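Local structure of glucanase (Clostridium thermocellum, 5GXX) at residues 319-322 with 323-326; 336-340 with 341-345. The protein probably hydrolyses internal beta-1,4-glucosidic bonds of cellulose as a family 9 endoglucanase of the cellulosome. The protein carries 1 engineered substitution. All coordinates share one frame; numbering follows the deposited sequence.

Contact 1 of 2, residues 319-322 with 323-326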
# COMPACT_ATOMS: atom_id res chain seq x y z
N ILE A 319 62.96 4.86 27.13
CA ILE A 319 64.23 5.48 26.79
C ILE A 319 64.69 6.44 27.88
O ILE A 319 63.91 6.80 28.77
CB ILE A 319 64.17 6.24 25.44
CG1 ILE A 319 63.21 7.44 25.48
CG2 ILE A 319 63.82 5.28 24.30
CD1 ILE A 319 63.25 8.32 24.25
N ASN A 320 65.94 6.88 27.78
CA ASN A 320 66.54 7.76 28.78
C ASN A 320 66.79 9.21 28.37
O ASN A 320 66.89 10.06 29.24
CB ASN A 320 67.86 7.15 29.27
CG ASN A 320 67.66 5.89 30.08
OD1 ASN A 320 66.67 5.75 30.82
ND2 ASN A 320 68.59 4.95 29.95
N ASP A 321 66.88 9.48 27.07
CA ASP A 321 67.17 10.84 26.62
C ASP A 321 66.11 11.83 27.08
O ASP A 321 64.94 11.71 26.72
CB ASP A 321 67.30 10.92 25.10
CG ASP A 321 67.83 12.28 24.65
OD1 ASP A 321 69.02 12.56 24.92
OD2 ASP A 321 67.08 13.08 24.07
N PRO A 322 66.53 12.83 27.88
CA PRO A 322 65.55 13.75 28.45
C PRO A 322 64.77 14.55 27.40
O PRO A 322 63.56 14.71 27.56
CB PRO A 322 66.42 14.69 29.30
CG PRO A 322 67.61 13.85 29.67
CD PRO A 322 67.88 13.03 28.43
N ALA A 323 65.45 15.04 26.36
CA ALA A 323 64.77 15.82 25.32
C ALA A 323 63.75 15.00 24.52
O ALA A 323 62.65 15.48 24.28
CB ALA A 323 65.77 16.54 24.41
N LEU A 324 64.12 13.78 24.14
CA LEU A 324 63.18 12.88 23.46
C LEU A 324 62.01 12.50 24.35
O LEU A 324 60.86 12.52 23.91
CB LEU A 324 63.88 11.62 22.92
CG LEU A 324 64.89 11.74 21.76
CD1 LEU A 324 65.57 10.39 21.52
CD2 LEU A 324 64.29 12.26 20.46
N LYS A 325 62.28 12.17 25.61
CA LYS A 325 61.22 11.83 26.55
C LYS A 325 60.20 12.96 26.68
O LYS A 325 58.99 12.71 26.62
CB LYS A 325 61.78 11.49 27.93
CG LYS A 325 62.39 10.12 28.02
CD LYS A 325 63.23 9.97 29.29
CE LYS A 325 62.38 9.54 30.48
NZ LYS A 325 61.92 8.12 30.44
N GLN A 326 60.67 14.19 26.85
CA GLN A 326 59.79 15.35 27.00
C GLN A 326 58.99 15.62 25.73
O GLN A 326 57.77 15.87 25.78
CB GLN A 326 60.63 16.58 27.35
CG GLN A 326 59.82 17.85 27.55
CD GLN A 326 60.71 18.99 27.98
OE1 GLN A 326 61.18 19.78 27.16
NE2 GLN A 326 60.96 19.08 29.28
O HOH W 1 64.36 7.03 31.85
O HOH W 2 68.46 15.35 26.06
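Ile-319 lays its CD1 methyl against the CB of Leu-324, 3.6 Å away, the two side chains crossing at about a right angle. The branch that reaches the helix is CG1: chi1 (65°) tucks it between the two backbone branches and so aims it, and with it CD1, at the helix. Lys-325 runs alongside CG1 in the opposite direction, its CG 3.8 Å from Ile-319 CG1. The lysine chain bends at chi3 (86°) and again at chi4, which curls the ammonium group back over the loop. There NZ donates to Ile-319 O at 2.9 Å, almost in line with the carbonyl, and also to Ala-316 O at the end of the preceding helix. One water accepts from the same NZ and donates to Asn-320 OD1. The amine is thus gripped by two carbonyls and a water, although the surroundings are largely solvent-facing.

Asp-321 supplies the cap. Its OD2 accepts from Leu-324 N at 3.0 Å with an N-H...O angle of 162°, met on the anti side and somewhat off the carboxylate plane. The same OD2 touches Leu-324 CG at 3.5 Å, so the cap also packs against the leucine's branch point. OD1 takes a hydrogen from a second water, which in turn accepts from Ala-323 N; two amides of the first turn are therefore served by one carboxylate, directly or through water. Regular helical bonding starts at once, with Lys-325 N donating to Asp-321 O at 2.9 Å and Gln-326 N to Pro-322 O at 3.0 Å. An aspartate N-cap followed by proline at the first helical position, where no amide hydrogen is needed, is a classic helix start, and here it opens helix 322-340 of the family 9 catalytic domain.

Contact 2 of 2, residues 336-340 with 341-345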
# COMPACT_ATOMS: atom_id res chain seq x y z
N ILE A 336 45.65 13.35 24.14
CA ILE A 336 44.62 12.90 25.05
C ILE A 336 43.82 14.10 25.59
O ILE A 336 42.59 14.07 25.63
CB ILE A 336 45.21 12.05 26.21
CG1 ILE A 336 45.96 10.81 25.68
CG2 ILE A 336 44.11 11.71 27.23
CD1 ILE A 336 45.15 9.94 24.72
N ASP A 337 44.54 15.16 25.97
CA ASP A 337 43.84 16.31 26.56
C ASP A 337 42.92 16.97 25.54
O ASP A 337 41.84 17.43 25.90
CB ASP A 337 44.80 17.34 27.18
CG ASP A 337 45.48 16.83 28.45
OD1 ASP A 337 45.09 15.77 28.97
OD2 ASP A 337 46.45 17.50 28.89
N TYR A 338 43.33 16.99 24.27
CA TYR A 338 42.44 17.50 23.23
C TYR A 338 41.13 16.72 23.22
O TYR A 338 40.05 17.29 23.23
CB TYR A 338 43.10 17.45 21.84
CG TYR A 338 42.28 18.10 20.75
CD1 TYR A 338 41.09 17.53 20.32
CD2 TYR A 338 42.66 19.32 20.19
CE1 TYR A 338 40.32 18.12 19.32
CE2 TYR A 338 41.90 19.91 19.19
CZ TYR A 338 40.74 19.29 18.74
OH TYR A 338 39.92 19.85 17.79
N ALA A 339 41.23 15.39 23.25
CA ALA A 339 40.03 14.54 23.27
C ALA A 339 39.11 14.77 24.48
O ALA A 339 37.89 14.60 24.39
CB ALA A 339 40.45 13.08 23.21
N LEU A 340 39.70 15.17 25.60
CA LEU A 340 38.95 15.35 26.86
C LEU A 340 38.43 16.76 27.06
O LEU A 340 37.58 16.97 27.94
CB LEU A 340 39.82 14.93 28.06
CG LEU A 340 40.34 13.49 28.10
CD1 LEU A 340 41.12 13.17 29.37
CD2 LEU A 340 39.22 12.45 27.95
N GLY A 341 38.91 17.71 26.27
CA GLY A 341 38.36 19.06 26.29
C GLY A 341 39.33 20.21 26.06
O GLY A 341 38.90 21.36 26.09
N SER A 342 40.60 19.91 25.83
CA SER A 342 41.59 20.96 25.53
C SER A 342 41.61 21.29 24.05
O SER A 342 42.53 20.91 23.31
CB SER A 342 42.98 20.56 26.01
OG SER A 342 42.96 20.39 27.42
N ASN A 343 40.58 22.01 23.63
CA ASN A 343 40.35 22.26 22.21
C ASN A 343 39.57 23.56 22.07
O ASN A 343 39.23 24.17 23.09
CB ASN A 343 39.65 21.03 21.60
CG ASN A 343 38.34 20.71 22.27
OD1 ASN A 343 37.45 21.57 22.36
ND2 ASN A 343 38.18 19.48 22.74
N PRO A 344 39.33 24.03 20.84
CA PRO A 344 38.79 25.39 20.73
C PRO A 344 37.38 25.52 21.28
O PRO A 344 36.98 26.64 21.56
CB PRO A 344 38.76 25.62 19.22
CG PRO A 344 40.00 24.90 18.78
CD PRO A 344 39.93 23.60 19.56
N ASP A 345 36.66 24.41 21.42
CA ASP A 345 35.31 24.42 21.99
C ASP A 345 35.25 24.08 23.47
O ASP A 345 34.17 24.09 24.09
CB ASP A 345 34.37 23.53 21.17
CG ASP A 345 34.00 24.14 19.83
OD1 ASP A 345 33.79 25.38 19.79
OD2 ASP A 345 33.90 23.39 18.84
O HOH W 3 45.65 20.23 28.84
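A Schellman motif ends helix 322-340, with Gly-341 at the residue of positive phi (146°), a backbone region that glycine readily adopts. The evidence is the pair of bonds back into the last turn: Ser-342 N donates to Asp-337 O at 2.8 Å, and Gly-341 N donates to Tyr-338 O at a longer 3.3 Å, from well above the carbonyl plane. Gly-341 N also reaches Asp-337 O, which therefore accepts from two amides.

Beyond the turn the loop folds back over Tyr-338. Asn-343 CB sits above the centre of the ring, 3.5 Å from the centroid, a CH-pi contact. The phenol is brought beneath it by a first torsion that sets CG anti to the backbone N (chi1 -174°). With the amide of Asn-343 turned 56° from the ring plane, ND2 can point at Tyr-338 O, 2.9 Å away and in the carbonyl plane. The one tyrosine is thus held by Asn-343 at both its ring and its carbonyl, while ND2 also donates to Arg-347 O farther along the loop. Pro-344 CD approaches the phenol obliquely, 4.2 Å from Tyr-338 CE2, and Ser-342 O receives a CA-H...O contact from Tyr-338. On another flank, a water joins Asp-337 OD2 to Ser-342 OG. OD2 also forms a salt bridge with Lys-333 NZ and OD1 a hydrogen bond with Tyr-7 OH, while Ser-342 OG is hydrogen-bonded to Tyr-5 OH, near the start of the modelled chain.

Tyr-338 OH is hydrogen-bonded to Asp-396 OD1, and the tyrosine side chain meets Leu-302 of helix 301-318. Ile-336 and Leu-340 pack on helix 412-429, which together with helix 301-318 flanks this buried helix end.

Running from the N terminus, the chain leaves helix 301-318 and turns at once through contact 1 into helix 322-340, whose far end is contact 2. The two therefore lie in series on one helix, neither enclosing nor crossing the other, with centres 25 Å apart and nearest atoms about 12 Å apart. Contact 1 closes the short connection between consecutive helices at the surface; contact 2 closes the exit into the loop that leads to helix 364-367, in a buried setting nearer the chain's centre. Together they fix both ends of helix 322-340, tying it to helix 301-318 at its start and to helix 412-429 and the N-terminal residues at its finish.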